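PDB 5FYD: 7beta-hydroxysteroid dehydrogenase from Collinsella aerofaciens, which reduces the 7-oxo group of 7-oxolithocholate with NADPH to give ursodeoxycholate, acting as a homodimer of the short-chain dehydrogenase/reductase family. Local coordinates for residues 12-17 and 36-41. Residues are numbered along the deposited sequence; the frame is centred on the assembly and turned at random.
Sequences LILGAT and VMVGRR
Strands 10-14 and 34-39 are the two parallel strands of the first beta-alpha-beta unit of the Rossmann fold, with helix 19-30 as the crossover. Leu12, Ile13 and Leu14 pair with Val36, Met37 and Val38. Ile13 N donates to Val36 O at 2.9 Å, nearly straight at 170°, and Ile13 O accepts from Val38 N at 3.1 Å. Where strand 10-14 ends, the chain turns and Val38 O takes two donors. Gly15 N lies 2.8 Å and Ala16 N 3.0 Å from Val38 O, approaching from opposite faces of the carbonyl plane. This bifurcated acceptor fastens the glycine-rich loop, whose Thr17 to Gly21 bind NADP(+), to strand 34-39.

Leu12, Leu14, Val36 and Val38 share one face of the sheet. Leu12 has CG anti to its backbone N (chi1 173°), and its CD1 reaches across to Val38 CG2 at 3.6 Å and touches Val36 CG1. Leu14 CD2 lies alongside Val38 CG2, the two side chains pointing the same way, and Phe67 of the NADP site touches both residues. Met37 points to the other face, where its CB meets CB of Ala16 from the loop at 3.6 Å. Both pack on helix 42-56, Ala16 on Leu45 and Met37 on Ala49.

Beyond the strands, one water joins the two loops. It hydrogen-bonds to Thr17 OG1 and accepts from Arg41 N at 3.1 Å. Thr17 OG1 lies oblique to the Arg41 guanidinium, with NH2 at 3.8 Å. Arg40 and Arg41 also bind NADP(+). A glycine-rich loop (Gly15, Gly19, Gly21) after one strand and basic residues after the next are typical of NADP-preferring short-chain dehydrogenases.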
loop_
_atom_site.group_PDB
_atom_site.type_symbol
_atom_site.label_atom_id
_atom_site.label_comp_id
_atom_site.label_asym_id
_atom_site.label_seq_id
_atom_site.Cartn_x
_atom_site.Cartn_y
_atom_site.Cartn_z
ATOM N N LEU A 12 -20.353 -12.055 -12.743
ATOM C CA LEU A 12 -19.261 -12.687 -12.030
ATOM C C LEU A 12 -18.157 -11.678 -11.903
ATOM O O LEU A 12 -17.592 -11.230 -12.921
ATOM C CB LEU A 12 -18.787 -13.893 -12.832
ATOM C CG LEU A 12 -17.548 -14.642 -12.390
ATOM C CD1 LEU A 12 -17.682 -15.166 -10.974
ATOM C CD2 LEU A 12 -17.275 -15.774 -13.340
ATOM N N ILE A 13 -17.829 -11.315 -10.672
ATOM C CA ILE A 13 -16.737 -10.413 -10.414
ATOM C C ILE A 13 -15.582 -11.199 -9.806
ATOM O O ILE A 13 -15.668 -11.691 -8.669
ATOM C CB ILE A 13 -17.151 -9.263 -9.467
ATOM C CG1 ILE A 13 -18.452 -8.588 -9.968
ATOM C CG2 ILE A 13 -16.012 -8.265 -9.292
ATOM C CD1 ILE A 13 -18.441 -8.154 -11.419
ATOM N N LEU A 14 -14.495 -11.289 -10.562
ATOM C CA LEU A 14 -13.324 -12.076 -10.166
ATOM C C LEU A 14 -12.305 -11.133 -9.524
ATOM O O LEU A 14 -11.518 -10.460 -10.217
ATOM C CB LEU A 14 -12.750 -12.819 -11.367
ATOM C CG LEU A 14 -13.774 -13.777 -11.976
ATOM C CD1 LEU A 14 -13.583 -14.018 -13.459
ATOM C CD2 LEU A 14 -13.762 -15.071 -11.163
ATOM N N GLY A 15 -12.344 -11.063 -8.191
ATOM C CA GLY A 15 -11.542 -10.132 -7.417
ATOM C C GLY A 15 -12.433 -9.045 -6.861
ATOM O O GLY A 15 -12.298 -7.883 -7.233
ATOM N N ALA A 16 -13.323 -9.423 -5.943
ATOM C CA ALA A 16 -14.488 -8.611 -5.617
ATOM C C ALA A 16 -14.393 -7.726 -4.380
ATOM O O ALA A 16 -15.291 -6.925 -4.166
ATOM C CB ALA A 16 -15.698 -9.507 -5.489
ATOM N N THR A 17 -13.366 -7.873 -3.553
ATOM C CA THR A 17 -13.379 -7.183 -2.251
ATOM C C THR A 17 -12.673 -5.830 -2.226
ATOM O O THR A 17 -13.072 -4.950 -1.476
ATOM C CB THR A 17 -12.854 -8.080 -1.140
ATOM O OG1 THR A 17 -11.701 -8.788 -1.600
ATOM C CG2 THR A 17 -13.942 -9.081 -0.772
ATOM N N VAL A 36 -22.102 -13.019 -8.410
ATOM C CA VAL A 36 -21.164 -14.022 -7.927
ATOM C C VAL A 36 -19.900 -13.246 -7.647
ATOM O O VAL A 36 -19.331 -12.655 -8.567
ATOM C CB VAL A 36 -20.874 -15.126 -8.970
ATOM C CG1 VAL A 36 -20.013 -16.203 -8.353
ATOM C CG2 VAL A 36 -22.145 -15.728 -9.498
ATOM N N MET A 37 -19.470 -13.240 -6.392
ATOM C CA MET A 37 -18.302 -12.480 -5.967
ATOM C C MET A 37 -17.221 -13.439 -5.499
ATOM O O MET A 37 -17.486 -14.347 -4.686
ATOM C CB MET A 37 -18.656 -11.462 -4.869
ATOM C CG MET A 37 -19.290 -12.006 -3.616
ATOM S SD MET A 37 -19.777 -10.609 -2.567
ATOM C CE MET A 37 -21.163 -10.036 -3.508
ATOM N N VAL A 38 -16.020 -13.257 -6.052
ATOM C CA VAL A 38 -14.943 -14.210 -5.868
ATOM C C VAL A 38 -13.700 -13.509 -5.395
ATOM O O VAL A 38 -13.330 -12.418 -5.894
ATOM C CB VAL A 38 -14.614 -14.950 -7.170
ATOM C CG1 VAL A 38 -13.672 -16.121 -6.892
ATOM C CG2 VAL A 38 -15.879 -15.407 -7.891
ATOM N N GLY A 39 -13.043 -14.143 -4.423
ATOM C CA GLY A 39 -11.797 -13.623 -3.889
ATOM C C GLY A 39 -11.285 -14.497 -2.772
ATOM O O GLY A 39 -11.943 -15.442 -2.379
ATOM N N ARG A 40 -10.097 -14.175 -2.271
ATOM C CA ARG A 40 -9.474 -15.013 -1.236
ATOM C C ARG A 40 -9.967 -14.726 0.191
ATOM O O ARG A 40 -9.930 -15.614 1.021
ATOM C CB ARG A 40 -7.941 -15.001 -1.312
ATOM C CG ARG A 40 -7.271 -13.666 -1.448
ATOM C CD ARG A 40 -5.773 -13.811 -1.205
ATOM N NE ARG A 40 -5.525 -13.853 0.229
ATOM C CZ ARG A 40 -5.419 -12.780 1.025
ATOM N NH1 ARG A 40 -5.518 -11.538 0.544
ATOM N NH2 ARG A 40 -5.214 -12.952 2.328
ATOM N N ARG A 41 -10.449 -13.509 0.451
ATOM C CA ARG A 41 -10.888 -13.101 1.791
ATOM C C ARG A 41 -12.384 -13.355 1.996
ATOM O O ARG A 41 -13.214 -12.465 1.791
ATOM C CB ARG A 41 -10.529 -11.642 2.044
ATOM C CG ARG A 41 -9.050 -11.455 2.359
ATOM C CD ARG A 41 -8.741 -10.029 2.763
ATOM N NE ARG A 41 -8.966 -9.115 1.643
ATOM C CZ ARG A 41 -8.031 -8.437 0.971
ATOM N NH1 ARG A 41 -6.730 -8.534 1.265
ATOM N NH2 ARG A 41 -8.407 -7.640 -0.028
HETATM O O HOH W 1 -10.698 -11.067 -1.456
#